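Local coordinates for 2,3-dihydroxybenzoate-AMP ligase (Mycobacterium smegmatis, PDB 5KEI), which belongs to the ANL clan of AMP-binding enzymes, combining a large sheet-and-helix AMP-binding region with a smaller C-terminal domain, at residues L250-A255 with T299-A304; L325-G330 with G348-F353; V459-G464 with L495-C500. All coordinates share one frame; numbering follows the deposited sequence.

Contact 1. Residues L250-A255 with T299-A304; sequences LVALPA and TALVPA
L250 and T299 stand beside each other with their CA atoms 4.8 Å apart, and although the two backbones head in directions only 21° apart, they separate afterwards to 6.7 Å between the CA atoms of A252 and A300. These are neighbouring parallel strands, 248-251 and 298-301, in the nine-stranded mixed sheet of the AMP-binding region, at the point where one runs out into a loop and the other leads into helix 303-310. The hydroxyl of T299 makes the direct bond: OG1 donates to L250 O at 2.8 Å. It reaches across because OG1 sits anti to the backbone N (chi1 -172°), beside the carbonyl carbon, and it meets L250 O tilted 29° from the carbonyl plane. Where the backbones draw apart, a water takes over, accepting from A252 N at 2.7 Å and donating to A300 O at 2.8 Å. The T299 and L250 side chains lie alongside one another, pointing the same way. Next to them, A252 CB touches the methyl L301 CD2, 3.8 Å away, the tip of L301 bending back although the CB of L301 points away from 250-255. L253 reaches over A300 from the loop that follows strand 248-251, and F259 of helix 258-262 packs against both residues; N104 ND2 holds L253 O. L253 comes closest to the backbone: L253 CD1 lies 3.4 Å from A300 O.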
ATOM      1  N   LEU A 250      -6.892 -17.958  -2.056  1.00 32.32           N
ATOM      2  CA  LEU A 250      -6.274 -18.163  -0.750  1.00 30.34           C
ATOM      3  C   LEU A 250      -5.460 -16.940  -0.367  1.00 30.28           C
ATOM      4  O   LEU A 250      -4.524 -16.562  -1.074  1.00 30.28           O
ATOM      5  CB  LEU A 250      -5.392 -19.405  -0.759  1.00 27.90           C
ATOM      6  CG  LEU A 250      -4.513 -19.663   0.467  1.00 31.96           C
ATOM      7  CD1 LEU A 250      -5.336 -20.255   1.614  1.00 28.54           C
ATOM      8  CD2 LEU A 250      -3.354 -20.570   0.104  1.00 30.73           C
ATOM      9  N   VAL A 251      -5.846 -16.309   0.735  1.00 31.67           N
ATOM     10  CA  VAL A 251      -5.146 -15.146   1.264  1.00 26.22           C
ATOM     11  C   VAL A 251      -3.977 -15.625   2.096  1.00 31.26           C
ATOM     12  O   VAL A 251      -4.137 -16.008   3.251  1.00 32.66           O
ATOM     13  CB  VAL A 251      -6.084 -14.266   2.109  1.00 29.74           C
ATOM     14  CG1 VAL A 251      -5.324 -13.080   2.719  1.00 28.73           C
ATOM     15  CG2 VAL A 251      -7.259 -13.786   1.247  1.00 24.69           C
ATOM     16  N   ALA A 252      -2.797 -15.618   1.495  1.00 32.57           N
ATOM     17  CA  ALA A 252      -1.607 -16.134   2.159  1.00 35.40           C
ATOM     18  C   ALA A 252      -0.736 -14.997   2.708  1.00 31.35           C
ATOM     19  O   ALA A 252      -0.042 -15.155   3.716  1.00 34.78           O
ATOM     20  CB  ALA A 252      -0.808 -17.010   1.197  1.00 33.93           C
ATOM     21  N   LEU A 253      -0.776 -13.858   2.030  1.00 31.05           N
ATOM     22  CA  LEU A 253      -0.107 -12.646   2.494  1.00 31.21           C
ATOM     23  C   LEU A 253      -0.978 -11.925   3.541  1.00 31.86           C
ATOM     24  O   LEU A 253      -2.155 -12.250   3.679  1.00 27.23           O
ATOM     25  CB  LEU A 253       0.184 -11.746   1.295  1.00 27.01           C
ATOM     26  CG  LEU A 253       1.119 -12.419   0.289  1.00 32.05           C
ATOM     27  CD1 LEU A 253       0.998 -11.770  -1.100  1.00 22.63           C
ATOM     28  CD2 LEU A 253       2.560 -12.384   0.817  1.00 22.55           C
ATOM     29  N   PRO A 254      -0.411 -10.956   4.285  1.00 31.27           N
ATOM     30  CA  PRO A 254      -1.236 -10.230   5.265  1.00 33.32           C
ATOM     31  C   PRO A 254      -2.426  -9.519   4.618  1.00 27.99           C
ATOM     32  O   PRO A 254      -2.242  -8.672   3.751  1.00 31.37           O
ATOM     33  CB  PRO A 254      -0.259  -9.217   5.872  1.00 27.41           C
ATOM     34  CG  PRO A 254       0.907  -9.194   4.966  1.00 28.63           C
ATOM     35  CD  PRO A 254       0.996 -10.545   4.356  1.00 28.54           C
ATOM     36  N   ALA A 255      -3.629  -9.866   5.056  1.00 27.36           N
ATOM     37  CA  ALA A 255      -4.857  -9.441   4.391  1.00 27.88           C
ATOM     38  C   ALA A 255      -4.979  -7.932   4.193  1.00 29.03           C
ATOM     39  O   ALA A 255      -5.684  -7.492   3.290  1.00 30.61           O
ATOM     40  CB  ALA A 255      -6.070  -9.959   5.157  1.00 26.78           C
ATOM     41  N   THR A 299      -3.993 -17.914  -5.681  1.00 31.99           N
ATOM     42  CA  THR A 299      -3.378 -17.298  -4.518  1.00 27.52           C
ATOM     43  C   THR A 299      -2.310 -16.303  -4.938  1.00 27.71           C
ATOM     44  O   THR A 299      -1.933 -16.232  -6.097  1.00 27.14           O
ATOM     45  CB  THR A 299      -2.767 -18.342  -3.565  1.00 30.12           C
ATOM     46  OG1 THR A 299      -2.352 -17.697  -2.357  1.00 29.26           O
ATOM     47  CG2 THR A 299      -1.574 -19.051  -4.203  1.00 32.00           C
ATOM     48  N   ALA A 300      -1.840 -15.511  -3.987  1.00 27.53           N
ATOM     49  CA  ALA A 300      -0.789 -14.553  -4.264  1.00 26.24           C
ATOM     50  C   ALA A 300       0.325 -14.754  -3.260  1.00 27.15           C
ATOM     51  O   ALA A 300       0.067 -14.943  -2.067  1.00 26.56           O
ATOM     52  CB  ALA A 300      -1.325 -13.125  -4.208  1.00 28.26           C
ATOM     53  N   LEU A 301       1.560 -14.728  -3.756  1.00 28.93           N
ATOM     54  CA  LEU A 301       2.748 -14.921  -2.923  1.00 26.52           C
ATOM     55  C   LEU A 301       3.833 -13.924  -3.303  1.00 26.40           C
ATOM     56  O   LEU A 301       3.712 -13.176  -4.266  1.00 23.70           O
ATOM     57  CB  LEU A 301       3.305 -16.349  -3.066  1.00 30.79           C
ATOM     58  CG  LEU A 301       2.393 -17.550  -2.823  1.00 30.56           C
ATOM     59  CD1 LEU A 301       3.096 -18.832  -3.183  1.00 29.97           C
ATOM     60  CD2 LEU A 301       1.937 -17.574  -1.375  1.00 34.27           C
ATOM     61  N   VAL A 302       4.918 -13.957  -2.545  1.00 29.73           N
ATOM     62  CA  VAL A 302       6.076 -13.129  -2.807  1.00 27.15           C
ATOM     63  C   VAL A 302       7.114 -14.120  -3.365  1.00 28.62           C
ATOM     64  O   VAL A 302       6.948 -15.323  -3.176  1.00 29.59           O
ATOM     65  CB  VAL A 302       6.516 -12.392  -1.504  1.00 30.09           C
ATOM     66  CG1 VAL A 302       7.469 -13.237  -0.643  1.00 27.33           C
ATOM     67  CG2 VAL A 302       7.084 -11.026  -1.793  1.00 39.53           C
ATOM     68  N   PRO A 303       8.137 -13.643  -4.105  1.00 29.16           N
ATOM     69  CA  PRO A 303       9.068 -14.597  -4.727  1.00 24.65           C
ATOM     70  C   PRO A 303       9.778 -15.567  -3.767  1.00 33.06           C
ATOM     71  O   PRO A 303       9.905 -16.747  -4.106  1.00 28.14           O
ATOM     72  CB  PRO A 303      10.095 -13.683  -5.393  1.00 23.67           C
ATOM     73  CG  PRO A 303       9.307 -12.468  -5.755  1.00 29.66           C
ATOM     74  CD  PRO A 303       8.344 -12.273  -4.618  1.00 29.03           C
ATOM     75  N   ALA A 304      10.242 -15.090  -2.612  1.00 31.44           N
ATOM     76  CA  ALA A 304      10.862 -15.980  -1.624  1.00 32.29           C
ATOM     77  C   ALA A 304       9.938 -17.144  -1.265  1.00 30.26           C
ATOM     78  O   ALA A 304      10.381 -18.278  -1.153  1.00 31.94           O
ATOM     79  CB  ALA A 304      11.255 -15.195  -0.341  1.00 27.49           C
TER
HETATM   80  O   HOH W   1      -2.231 -14.094  -0.677  1.00 32.77           O

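Contact 2. Residues L325-G330 with G348-F353; sequences LLQVGG and GLQQVF
L326 and L349 pair as parallel strand neighbours, and so do Q327 with Q350 and V328 with Q351; this middle stretch is where the contact is tight. The rungs climb in order: L326 N gives to G348 O, Q350 N to L326 O at 2.8 Å, V328 N to Q350 O at 2.9 Å, and V352 N to V328 O at 2.9 Å. On the Q327 and Q350 face the two glutamines run side by side. Q350 CG is anti to the backbone N (chi1 180°), which with the extended chain carries its amide to the Q327 tip. Q327 NE2 donates to Q350 OE1 at 3.1 Å, fairly straight and with the acceptor close to the plane of the Q327 amide, while the two amide planes are turned 43° apart. Neither amide stops there: Q327 NE2 also gives to C263 O, and Q350 NE2 to T363 O. L325 reaches onto this face too, its CD1 lying 3.7 Å from Q350 CB. The strands belong to a beta-alpha-beta unit, and helix 335-344 lies in the crossover connection between them. That helix covers the other face with A338 and R342 against L349. The L349 side chain passes obliquely over V328, L349 CD1 lying 3.8 Å from V328 CG2. Toward the C-terminal end of 325-330 the grip slackens. G329 CA still comes to 3.2 Å from V352 O, but G330 lies exposed to solvent, its N already 4.2 Å from V352 O.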
ATOM      1  N   LEU A 325      -4.021 -20.111 -10.986  1.00 33.51           N
ATOM      2  CA  LEU A 325      -3.440 -18.781 -10.975  1.00 30.10           C
ATOM      3  C   LEU A 325      -2.591 -18.612  -9.728  1.00 31.07           C
ATOM      4  O   LEU A 325      -3.113 -18.552  -8.613  1.00 28.56           O
ATOM      5  CB  LEU A 325      -4.524 -17.691 -11.032  1.00 29.64           C
ATOM      6  CG  LEU A 325      -4.033 -16.230 -10.930  1.00 28.31           C
ATOM      7  CD1 LEU A 325      -3.219 -15.811 -12.136  1.00 25.98           C
ATOM      8  CD2 LEU A 325      -5.192 -15.294 -10.747  1.00 23.43           C
ATOM      9  N   LEU A 326      -1.282 -18.551  -9.931  1.00 29.67           N
ATOM     10  CA  LEU A 326      -0.340 -18.168  -8.891  1.00 24.03           C
ATOM     11  C   LEU A 326       0.263 -16.814  -9.231  1.00 24.46           C
ATOM     12  O   LEU A 326       1.103 -16.705 -10.120  1.00 26.71           O
ATOM     13  CB  LEU A 326       0.757 -19.210  -8.736  1.00 27.83           C
ATOM     14  CG  LEU A 326       1.834 -18.870  -7.705  1.00 31.33           C
ATOM     15  CD1 LEU A 326       1.184 -18.677  -6.368  1.00 29.46           C
ATOM     16  CD2 LEU A 326       2.839 -19.981  -7.629  1.00 27.33           C
ATOM     17  N   GLN A 327      -0.201 -15.777  -8.543  1.00 23.95           N
ATOM     18  CA  GLN A 327       0.376 -14.453  -8.692  1.00 26.30           C
ATOM     19  C   GLN A 327       1.633 -14.366  -7.850  1.00 26.08           C
ATOM     20  O   GLN A 327       1.682 -14.908  -6.742  1.00 29.35           O
ATOM     21  CB  GLN A 327      -0.588 -13.343  -8.250  1.00 24.06           C
ATOM     22  CG  GLN A 327      -1.969 -13.332  -8.863  1.00 22.02           C
ATOM     23  CD  GLN A 327      -2.839 -12.217  -8.260  1.00 26.80           C
ATOM     24  OE1 GLN A 327      -3.211 -12.267  -7.079  1.00 25.72           O
ATOM     25  NE2 GLN A 327      -3.120 -11.188  -9.057  1.00 20.69           N
ATOM     26  N   VAL A 328       2.647 -13.681  -8.369  1.00 29.04           N
ATOM     27  CA  VAL A 328       3.852 -13.402  -7.599  1.00 24.37           C
ATOM     28  C   VAL A 328       4.237 -11.930  -7.750  1.00 24.87           C
ATOM     29  O   VAL A 328       4.371 -11.414  -8.856  1.00 27.75           O
ATOM     30  CB  VAL A 328       4.999 -14.316  -8.016  1.00 29.82           C
ATOM     31  CG1 VAL A 328       6.277 -13.982  -7.220  1.00 29.02           C
ATOM     32  CG2 VAL A 328       4.593 -15.775  -7.807  1.00 26.56           C
ATOM     33  N   GLY A 329       4.362 -11.248  -6.619  1.00 24.86           N
ATOM     34  CA  GLY A 329       4.649  -9.828  -6.603  1.00 28.02           C
ATOM     35  C   GLY A 329       5.332  -9.466  -5.304  1.00 33.75           C
ATOM     36  O   GLY A 329       5.643 -10.338  -4.508  1.00 34.07           O
ATOM     37  N   GLY A 330       5.567  -8.180  -5.082  1.00 36.06           N
ATOM     38  CA  GLY A 330       6.167  -7.736  -3.842  1.00 34.61           C
ATOM     39  C   GLY A 330       7.672  -7.565  -3.884  1.00 40.29           C
ATOM     40  O   GLY A 330       8.258  -6.998  -2.954  1.00 56.10           O
ATOM     41  N   GLY A 348       0.412 -21.587 -14.560  1.00 33.14           N
ATOM     42  CA  GLY A 348      -0.459 -20.432 -14.417  1.00 31.45           C
ATOM     43  C   GLY A 348       0.118 -19.328 -13.545  1.00 31.79           C
ATOM     44  O   GLY A 348      -0.588 -18.738 -12.742  1.00 35.09           O
ATOM     45  N   LEU A 349       1.408 -19.063 -13.712  1.00 29.89           N
ATOM     46  CA  LEU A 349       2.092 -17.980 -13.042  1.00 31.21           C
ATOM     47  C   LEU A 349       1.613 -16.662 -13.607  1.00 29.71           C
ATOM     48  O   LEU A 349       1.407 -16.536 -14.819  1.00 33.87           O
ATOM     49  CB  LEU A 349       3.609 -18.109 -13.216  1.00 27.21           C
ATOM     50  CG  LEU A 349       4.488 -16.871 -12.992  1.00 30.11           C
ATOM     51  CD1 LEU A 349       4.564 -16.522 -11.503  1.00 29.53           C
ATOM     52  CD2 LEU A 349       5.895 -17.049 -13.606  1.00 23.17           C
ATOM     53  N   GLN A 350       1.418 -15.685 -12.732  1.00 22.90           N
ATOM     54  CA  GLN A 350       1.216 -14.318 -13.183  1.00 24.08           C
ATOM     55  C   GLN A 350       2.153 -13.421 -12.412  1.00 26.06           C
ATOM     56  O   GLN A 350       2.188 -13.482 -11.185  1.00 24.56           O
ATOM     57  CB  GLN A 350      -0.220 -13.876 -12.984  1.00 25.66           C
ATOM     58  CG  GLN A 350      -0.489 -12.463 -13.433  1.00 23.79           C
ATOM     59  CD  GLN A 350      -1.866 -12.029 -13.037  1.00 27.75           C
ATOM     60  OE1 GLN A 350      -2.196 -12.035 -11.853  1.00 29.99           O
ATOM     61  NE2 GLN A 350      -2.695 -11.669 -14.018  1.00 26.40           N
ATOM     62  N   GLN A 351       2.943 -12.617 -13.118  1.00 26.81           N
ATOM     63  CA  GLN A 351       3.804 -11.671 -12.426  1.00 27.57           C
ATOM     64  C   GLN A 351       3.038 -10.375 -12.213  1.00 30.06           C
ATOM     65  O   GLN A 351       2.303  -9.896 -13.098  1.00 29.28           O
ATOM     66  CB  GLN A 351       5.118 -11.430 -13.186  1.00 26.39           C
ATOM     67  CG  GLN A 351       6.030 -12.665 -13.220  1.00 28.69           C
ATOM     68  CD  GLN A 351       7.535 -12.343 -13.258  1.00 29.58           C
ATOM     69  OE1 GLN A 351       8.001 -11.420 -12.595  1.00 27.30           O
ATOM     70  NE2 GLN A 351       8.292 -13.121 -14.036  1.00 31.96           N
ATOM     71  N   VAL A 352       3.177  -9.839 -11.006  1.00 31.04           N
ATOM     72  CA  VAL A 352       2.516  -8.599 -10.641  1.00 29.83           C
ATOM     73  C   VAL A 352       3.524  -7.598 -10.079  1.00 26.61           C
ATOM     74  O   VAL A 352       4.169  -7.864  -9.083  1.00 34.90           O
ATOM     75  CB  VAL A 352       1.412  -8.838  -9.600  1.00 26.85           C
ATOM     76  CG1 VAL A 352       0.638  -7.535  -9.344  1.00 23.26           C
ATOM     77  CG2 VAL A 352       0.499  -9.970 -10.052  1.00 21.67           C
ATOM     78  N   PHE A 353       3.657  -6.454 -10.732  1.00 26.62           N
ATOM     79  CA  PHE A 353       4.465  -5.361 -10.225  1.00 26.26           C
ATOM     80  C   PHE A 353       3.536  -4.207  -9.925  1.00 27.02           C
ATOM     81  O   PHE A 353       3.061  -3.521 -10.838  1.00 22.91           O
ATOM     82  CB  PHE A 353       5.553  -4.967 -11.229  1.00 30.40           C
ATOM     83  CG  PHE A 353       6.205  -3.644 -10.944  1.00 28.90           C
ATOM     84  CD1 PHE A 353       6.793  -3.392  -9.713  1.00 33.71           C
ATOM     85  CD2 PHE A 353       6.254  -2.656 -11.921  1.00 29.93           C
ATOM     86  CE1 PHE A 353       7.401  -2.165  -9.452  1.00 31.16           C
ATOM     87  CE2 PHE A 353       6.859  -1.434 -11.664  1.00 32.15           C
ATOM     88  CZ  PHE A 353       7.438  -1.196 -10.432  1.00 28.26           C
TER

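Contact 3. Residues V459-G464 with L495-C500; sequences VIVRGG and LGEKIC
L495 O is gripped by two backbone N-H groups: G463 N reaches it at 2.8 Å, in the carbonyl plane and on a lone pair, and E497 N makes a weak bond to it at 3.0 Å. The second closes a gamma turn around G496, whose phi of 87° is positive. E497 N also makes a weak bond to V461 O, whereas the E497 carboxylate bonds firmly: its OE2 accepts V461 N at 2.8 Å, with CG anti to the carbonyl carbon (chi1 -65°) and the chain extended, so that the acid lies along strand 459-462. That strand forms a two-stranded antiparallel hairpin with 465-468, and the turn of 495-497 leads into strand 498-505 of the three-stranded sheet in the C-terminal domain, so the contact ties hairpin to sheet. On the inner side, I460 CG2 packs on I499 CG1 at 3.9 Å, with L472 of helix 469-477 also against I499. R462 crosses I499 at about a right angle, its CD 3.6 Å from I499 CD1. Farther out, L495 lies over one face of the guanidinium, its CD1 3.5 Å from R462 NH2. The same NH2 forms a salt bridge with D531 OD1, while D531 OD2 accepts I499 N.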
ATOM      1  N   VAL A 459      24.073   7.975  -4.188  1.00 42.49           N
ATOM      2  CA  VAL A 459      25.138   7.646  -3.257  1.00 34.43           C
ATOM      3  C   VAL A 459      26.188   8.743  -3.152  1.00 40.40           C
ATOM      4  O   VAL A 459      26.654   9.282  -4.163  1.00 46.11           O
ATOM      5  CB  VAL A 459      25.827   6.328  -3.656  1.00 37.46           C
ATOM      6  CG1 VAL A 459      26.240   6.359  -5.123  1.00 40.39           C
ATOM      7  CG2 VAL A 459      27.024   6.073  -2.767  1.00 36.99           C
ATOM      8  N   ILE A 460      26.542   9.079  -1.915  1.00 37.44           N
ATOM      9  CA  ILE A 460      27.661   9.979  -1.642  1.00 39.18           C
ATOM     10  C   ILE A 460      28.842   9.200  -1.086  1.00 36.85           C
ATOM     11  O   ILE A 460      28.718   8.521  -0.058  1.00 32.83           O
ATOM     12  CB  ILE A 460      27.295  11.062  -0.635  1.00 37.90           C
ATOM     13  CG1 ILE A 460      26.018  11.789  -1.082  1.00 34.32           C
ATOM     14  CG2 ILE A 460      28.497  12.005  -0.436  1.00 37.77           C
ATOM     15  CD1 ILE A 460      25.491  12.804  -0.079  1.00 32.90           C
ATOM     16  N   VAL A 461      29.984   9.286  -1.760  1.00 34.57           N
ATOM     17  CA  VAL A 461      31.155   8.527  -1.332  1.00 35.65           C
ATOM     18  C   VAL A 461      31.958   9.359  -0.325  1.00 36.33           C
ATOM     19  O   VAL A 461      32.808  10.159  -0.693  1.00 37.21           O
ATOM     20  CB  VAL A 461      32.023   8.088  -2.545  1.00 34.39           C
ATOM     21  CG1 VAL A 461      33.212   7.260  -2.090  1.00 34.06           C
ATOM     22  CG2 VAL A 461      31.183   7.261  -3.492  1.00 34.37           C
ATOM     23  N   ARG A 462      31.643   9.173   0.954  1.00 33.63           N
ATOM     24  CA  ARG A 462      32.239   9.956   2.024  1.00 34.37           C
ATOM     25  C   ARG A 462      33.214   9.124   2.847  1.00 35.02           C
ATOM     26  O   ARG A 462      32.799   8.357   3.714  1.00 34.57           O
ATOM     27  CB  ARG A 462      31.160  10.526   2.948  1.00 31.95           C
ATOM     28  CG  ARG A 462      31.753  11.304   4.086  1.00 30.13           C
ATOM     29  CD  ARG A 462      30.814  11.606   5.235  1.00 34.08           C
ATOM     30  NE  ARG A 462      31.427  12.646   6.067  1.00 36.58           N
ATOM     31  CZ  ARG A 462      32.262  12.419   7.082  1.00 31.04           C
ATOM     32  NH1 ARG A 462      32.583  11.182   7.443  1.00 31.90           N
ATOM     33  NH2 ARG A 462      32.774  13.441   7.742  1.00 26.44           N
ATOM     34  N   GLY A 463      34.507   9.300   2.594  1.00 32.38           N
ATOM     35  CA  GLY A 463      35.506   8.437   3.190  1.00 31.24           C
ATOM     36  C   GLY A 463      35.304   7.014   2.707  1.00 38.61           C
ATOM     37  O   GLY A 463      35.084   6.770   1.520  1.00 35.67           O
ATOM     38  N   GLY A 464      35.368   6.066   3.632  1.00 39.49           N
ATOM     39  CA  GLY A 464      35.208   4.666   3.280  1.00 39.56           C
ATOM     40  C   GLY A 464      33.758   4.217   3.316  1.00 47.33           C
ATOM     41  O   GLY A 464      33.467   3.025   3.207  1.00 49.87           O
ATOM     42  N   LEU A 495      37.934  13.578   2.440  1.00 33.80           N
ATOM     43  CA  LEU A 495      36.876  12.573   2.408  1.00 33.35           C
ATOM     44  C   LEU A 495      36.563  12.082   1.007  1.00 30.27           C
ATOM     45  O   LEU A 495      35.864  11.094   0.848  1.00 34.32           O
ATOM     46  CB  LEU A 495      35.599  13.136   3.024  1.00 34.53           C
ATOM     47  CG  LEU A 495      35.715  13.595   4.467  1.00 33.03           C
ATOM     48  CD1 LEU A 495      34.463  14.377   4.862  1.00 34.13           C
ATOM     49  CD2 LEU A 495      35.931  12.374   5.340  1.00 28.33           C
ATOM     50  N   GLY A 496      37.064  12.776  -0.003  1.00 28.96           N
ATOM     51  CA  GLY A 496      36.684  12.469  -1.369  1.00 29.30           C
ATOM     52  C   GLY A 496      35.427  13.248  -1.696  1.00 33.87           C
ATOM     53  O   GLY A 496      35.424  14.111  -2.568  1.00 33.88           O
ATOM     54  N   GLU A 497      34.350  12.948  -0.980  1.00 32.42           N
ATOM     55  CA  GLU A 497      33.134  13.745  -1.075  1.00 39.74           C
ATOM     56  C   GLU A 497      32.634  14.004   0.326  1.00 38.70           C
ATOM     57  O   GLU A 497      32.584  13.081   1.144  1.00 39.15           O
ATOM     58  CB  GLU A 497      32.042  13.045  -1.899  1.00 37.20           C
ATOM     59  CG  GLU A 497      32.379  12.858  -3.356  1.00 39.05           C
ATOM     60  CD  GLU A 497      31.265  12.169  -4.140  1.00 49.57           C
ATOM     61  OE1 GLU A 497      31.128  12.469  -5.348  1.00 63.38           O
ATOM     62  OE2 GLU A 497      30.533  11.330  -3.564  1.00 46.98           O
ATOM     63  N   LYS A 498      32.269  15.246   0.619  1.00 36.49           N
ATOM     64  CA  LYS A 498      31.631  15.513   1.896  1.00 39.81           C
ATOM     65  C   LYS A 498      30.124  15.653   1.701  1.00 42.01           C
ATOM     66  O   LYS A 498      29.638  15.897   0.582  1.00 35.48           O
ATOM     67  CB  LYS A 498      32.210  16.764   2.564  1.00 39.35           C
ATOM     68  CG  LYS A 498      32.162  18.017   1.731  1.00 39.68           C
ATOM     69  CD  LYS A 498      32.595  19.211   2.570  1.00 40.75           C
ATOM     70  CE  LYS A 498      32.642  20.484   1.739  1.00 49.11           C
ATOM     71  NZ  LYS A 498      33.082  21.666   2.539  1.00 63.62           N
ATOM     72  N   ILE A 499      29.395  15.486   2.801  1.00 37.75           N
ATOM     73  CA  ILE A 499      27.944  15.563   2.789  1.00 40.13           C
ATOM     74  C   ILE A 499      27.416  16.966   3.177  1.00 38.96           C
ATOM     75  O   ILE A 499      27.521  17.392   4.325  1.00 36.09           O
ATOM     76  CB  ILE A 499      27.340  14.505   3.738  1.00 37.78           C
ATOM     77  CG1 ILE A 499      27.695  13.081   3.271  1.00 38.40           C
ATOM     78  CG2 ILE A 499      25.841  14.674   3.812  1.00 38.01           C
ATOM     79  CD1 ILE A 499      27.320  11.989   4.277  1.00 34.28           C
ATOM     80  N   CYS A 500      26.843  17.682   2.215  1.00 40.84           N
ATOM     81  CA  CYS A 500      26.203  18.946   2.545  1.00 37.94           C
ATOM     82  C   CYS A 500      24.680  18.830   2.594  1.00 38.46           C
ATOM     83  O   CYS A 500      24.025  18.526   1.582  1.00 37.52           O
ATOM     84  CB  CYS A 500      26.599  20.033   1.557  1.00 37.89           C
ATOM     85  SG  CYS A 500      26.212  21.655   2.216  1.00 64.93           S
TER

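The three contacts follow one another along the chain, each closing before the next opens. Contacts 1 and 2 are direct neighbours in the nine-stranded sheet, with centres about 10 Å apart: strand 298-301 of contact 1 lies against strand 325-328 of contact 2, where L301 N and Q327 O, 3.0 Å apart, probably hydrogen-bond. Together they cover four parallel strands side by side in the sheet, 248-251, 298-301, 325-328 and 349-354. Contact 3 lies apart, its centre about 41 Å from that of contact 1, on the surface of the C-terminal part. The first two thus belong to one continuous sheet, while the third is a separate junction, with nearest atoms about 20 Å from contact 2.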